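Local coordinates for protein haloacid dehalogenase-like hydrolase (Salmonella enterica subsp. enterica serovar Typhi, PDB 4EZE) that probably hydrolyses O-phosphoserine to serine and phosphate, the last step of serine biosynthesis, as a magnesium-dependent phosphatase of the HAD superfamily, at residues 84-87 with 88-91; 30-34 with 35-39. All coordinates share one frame; numbering follows the deposited sequence.

Contact 1: 84-87 with 88-91; sequences YRYL and RELS
Tyr-84 and Arg-88 lie side by side one turn apart on helix 81-93, an i to i+4 pair on an alpha helix with a packed face and a solvent-facing one. On the packed side Arg-88 is buried, and its chain folds back on the tyrosine: bends at chi2 (57°) and chi3 (68°) bring the guanidinium round to the phenol oxygen. The edge of that group then meets it, Arg-88 NE giving Tyr-84 OH a nearly straight hydrogen bond (2.9 Å, N-H...O 173°) in the guanidinium plane, with a weak one from NH2 beside it. Arg-88 CB lies over one ring face, 4.2 Å from the Tyr-84 centroid, a CH-pi contact displaced toward the rim. His-298 stacks on the Tyr-84 ring, and Phe-98 of strand 97-100 touches both residues.

The solvent side is looser. There Arg-85, exposed, runs alongside Glu-89 in a salt bridge, Arg-85 NH1 to Glu-89 OE1 at 2.7 Å, in the guanidinium plane but from above the carboxylate plane; the same guanidinium pairs with Glu-82 through NH2. On the face turned to helix 34-45, Tyr-86 CE2 approaches Leu-90 CD2 at 4.2 Å, beside Thr-44. Ser-91 OG gives a 2.7 Å hydrogen bond to Arg-88 O.

Contact 2: 30-34 with 35-39; sequences TTQDI and DTFQK
The Phe-37 ring takes Thr-30 CG2 over one face, 4.2 Å from its centroid and 19° off the normal, a CH-pi contact shifted toward the rim. At the ring's edge, in its plane, sits Gln-32 NE2, 3.7 Å from Phe-37 CD1, with the amide turned 53° against the ring. Phe-96 adds an edge-to-face contact, and Leu-70 of strand 67-75 also touches this buried phenylalanine. The other end of the Gln-32 amide, OE1, comes 3.3 Å from Thr-36 CG2, so the glutamine spans two residues of the first helical turn.

Asp-33 is the N-cap of helix 34-45. With CG anti to the backbone N (chi1 174°), its carboxylate swings over the opening turn, where OD2 accepts from Thr-36 N at 2.9 Å through the anti lone pair. Thr-36 OG1 donates to the same oxygen, also at 2.9 Å, but from above the carboxylate plane. Before the cap, Thr-30 OG1 accepts from Gln-32 N at 3.2 Å, forming an ST turn. Two donors thus grip one carboxylate oxygen, whose negative charge probably interacts favourably with the helix dipole; its repulsion with Asp-35 OD1, 4.5 Å from Asp-33 OD2, is probably offset by the salt bridge from Asp-35 OD2 to Lys-59.

In the fold
Both contacts are local and lie in the part of the chain built on the antiparallel sheet 56-62, 67-75, 23-29, 97-100, away from the metal-binding aspartates; their centres are about 17 Å apart and they do not touch. Contact 1 is partly buried, with four of its eight touching residues buried, whereas contact 2 is a surface contact with one. Contact 1 stays within one helix and reaches strand 299-301 of the parallel sheet through Gln-300, with His-298 just before it. Contact 2 joins a loop to a helix start. Tyr-86 and Leu-90 touch helix 34-45, and both contacts touch Phe-96. Side-chain bonds within 84-91 come from two arginines and a serine, those within 30-39 from a capping aspartate and an ST turn.

Contact 1: 84-87 with 88-91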
# COMPACT_ATOMS: atom_id res chain seq x y z
N TYR A 84 16.07 14.67 -2.07
CA TYR A 84 15.27 13.47 -1.88
C TYR A 84 16.07 12.26 -2.31
O TYR A 84 16.32 11.35 -1.50
CB TYR A 84 13.94 13.49 -2.67
CG TYR A 84 13.33 12.10 -2.71
CD1 TYR A 84 12.80 11.54 -1.56
CD2 TYR A 84 13.35 11.33 -3.86
CE1 TYR A 84 12.28 10.26 -1.55
CE2 TYR A 84 12.81 10.05 -3.87
CZ TYR A 84 12.29 9.52 -2.71
OH TYR A 84 11.77 8.24 -2.68
N ARG A 85 16.48 12.24 -3.57
CA ARG A 85 17.27 11.14 -4.10
C ARG A 85 18.34 10.71 -3.08
O ARG A 85 18.47 9.53 -2.75
CB ARG A 85 17.91 11.52 -5.44
CG ARG A 85 18.37 10.33 -6.28
CD ARG A 85 19.66 10.61 -7.05
NE ARG A 85 20.69 11.23 -6.20
CZ ARG A 85 21.55 10.56 -5.43
NH1 ARG A 85 21.52 9.24 -5.37
NH2 ARG A 85 22.44 11.23 -4.69
N TYR A 86 19.08 11.69 -2.55
CA TYR A 86 20.16 11.37 -1.62
C TYR A 86 19.63 10.81 -0.28
O TYR A 86 20.18 9.86 0.27
CB TYR A 86 21.08 12.59 -1.42
CG TYR A 86 22.27 12.35 -0.48
CD1 TYR A 86 23.34 11.55 -0.87
CD2 TYR A 86 22.34 12.93 0.79
CE1 TYR A 86 24.42 11.33 -0.04
CE2 TYR A 86 23.43 12.72 1.63
CZ TYR A 86 24.47 11.91 1.20
OH TYR A 86 25.56 11.67 2.01
N LEU A 87 18.56 11.40 0.24
CA LEU A 87 18.00 10.89 1.49
C LEU A 87 17.57 9.41 1.32
O LEU A 87 17.95 8.52 2.10
CB LEU A 87 16.84 11.79 1.93
CG LEU A 87 16.38 11.63 3.38
CD1 LEU A 87 17.54 11.67 4.35
CD2 LEU A 87 15.36 12.69 3.75
N ARG A 88 16.83 9.16 0.25
CA ARG A 88 16.35 7.84 -0.10
C ARG A 88 17.49 6.84 -0.24
O ARG A 88 17.45 5.77 0.35
CB ARG A 88 15.56 7.89 -1.41
CG ARG A 88 15.03 6.51 -1.85
CD ARG A 88 14.16 5.88 -0.75
NE ARG A 88 12.89 6.61 -0.57
CZ ARG A 88 12.13 6.60 0.54
NH1 ARG A 88 12.49 5.91 1.63
NH2 ARG A 88 11.00 7.31 0.55
N GLU A 89 18.51 7.17 -1.01
CA GLU A 89 19.63 6.25 -1.18
C GLU A 89 20.26 5.92 0.18
O GLU A 89 20.67 4.79 0.47
CB GLU A 89 20.68 6.85 -2.12
CG GLU A 89 22.10 6.31 -1.90
CD GLU A 89 23.15 7.09 -2.69
OE1 GLU A 89 22.90 7.42 -3.87
OE2 GLU A 89 24.23 7.38 -2.14
N LEU A 90 20.35 6.95 1.00
CA LEU A 90 20.93 6.85 2.33
C LEU A 90 20.07 5.98 3.22
O LEU A 90 20.57 5.30 4.12
CB LEU A 90 21.02 8.24 2.92
CG LEU A 90 21.87 8.45 4.15
CD1 LEU A 90 23.27 7.92 3.90
CD2 LEU A 90 21.92 9.94 4.42
N SER A 91 18.77 6.02 2.99
CA SER A 91 17.87 5.30 3.88
C SER A 91 17.97 3.85 3.53
O SER A 91 17.72 2.98 4.37
CB SER A 91 16.43 5.78 3.70
OG SER A 91 15.87 5.28 2.49

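Contact 2: 30-34 with 35-39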
# COMPACT_ATOMS: atom_id res chain seq x y z
N THR A 30 14.01 4.39 12.79
CA THR A 30 15.10 3.49 12.66
C THR A 30 15.25 2.61 13.90
O THR A 30 14.82 3.00 14.96
CB THR A 30 16.38 4.30 12.51
OG1 THR A 30 17.46 3.41 12.25
CG2 THR A 30 16.67 5.09 13.79
N THR A 31 15.87 1.43 13.76
CA THR A 31 16.22 0.62 14.95
C THR A 31 17.54 1.04 15.61
O THR A 31 17.86 0.58 16.72
CB THR A 31 16.32 -0.87 14.63
OG1 THR A 31 17.24 -1.04 13.54
CG2 THR A 31 14.91 -1.42 14.24
N GLN A 32 18.29 1.91 14.94
CA GLN A 32 19.57 2.40 15.44
C GLN A 32 19.33 3.34 16.63
O GLN A 32 18.34 4.07 16.65
CB GLN A 32 20.36 3.11 14.32
CG GLN A 32 21.54 3.93 14.82
CD GLN A 32 22.65 4.19 13.80
OE1 GLN A 32 23.83 4.16 14.16
NE2 GLN A 32 22.29 4.46 12.53
N ASP A 33 20.20 3.28 17.63
CA ASP A 33 20.14 4.21 18.76
C ASP A 33 19.86 5.60 18.17
O ASP A 33 20.58 6.06 17.27
CB ASP A 33 21.47 4.20 19.52
CG ASP A 33 21.55 5.26 20.63
OD1 ASP A 33 21.13 4.98 21.77
OD2 ASP A 33 22.06 6.37 20.37
N ILE A 34 18.83 6.28 18.64
CA ILE A 34 18.45 7.56 18.03
C ILE A 34 19.49 8.70 18.15
O ILE A 34 19.65 9.50 17.22
CB ILE A 34 17.06 8.02 18.50
CG1 ILE A 34 16.01 7.01 18.00
CG2 ILE A 34 16.73 9.40 17.95
CD1 ILE A 34 14.60 7.34 18.43
N ASP A 35 20.23 8.75 19.25
CA ASP A 35 21.28 9.75 19.36
C ASP A 35 22.43 9.47 18.40
O ASP A 35 22.91 10.38 17.71
CB ASP A 35 21.78 9.81 20.80
CG ASP A 35 20.72 10.33 21.74
OD1 ASP A 35 20.65 9.81 22.87
OD2 ASP A 35 19.94 11.24 21.34
N THR A 36 22.85 8.21 18.32
CA THR A 36 23.85 7.81 17.33
C THR A 36 23.38 8.18 15.93
O THR A 36 24.16 8.62 15.09
CB THR A 36 24.12 6.30 17.37
OG1 THR A 36 24.37 5.90 18.72
CG2 THR A 36 25.32 5.95 16.50
N PHE A 37 22.09 8.00 15.68
CA PHE A 37 21.56 8.19 14.34
C PHE A 37 21.48 9.67 14.01
O PHE A 37 21.72 10.11 12.88
CB PHE A 37 20.18 7.53 14.22
CG PHE A 37 19.48 7.83 12.92
CD1 PHE A 37 19.80 7.13 11.77
CD2 PHE A 37 18.48 8.79 12.86
CE1 PHE A 37 19.14 7.40 10.58
CE2 PHE A 37 17.83 9.07 11.66
CZ PHE A 37 18.16 8.37 10.53
N GLN A 38 21.11 10.46 15.00
CA GLN A 38 21.07 11.88 14.79
C GLN A 38 22.47 12.38 14.48
O GLN A 38 22.68 13.09 13.49
CB GLN A 38 20.54 12.58 16.03
CG GLN A 38 20.45 14.07 15.84
CD GLN A 38 19.92 14.74 17.07
OE1 GLN A 38 19.07 14.18 17.78
NE2 GLN A 38 20.42 15.93 17.36
N LYS A 39 23.42 12.01 15.33
CA LYS A 39 24.80 12.45 15.17
C LYS A 39 25.28 12.08 13.78
O LYS A 39 25.72 12.93 12.99
CB LYS A 39 25.67 11.77 16.23
CG LYS A 39 27.07 12.35 16.37
CD LYS A 39 27.73 11.86 17.66
CE LYS A 39 29.21 12.21 17.70
NZ LYS A 39 29.89 11.82 16.44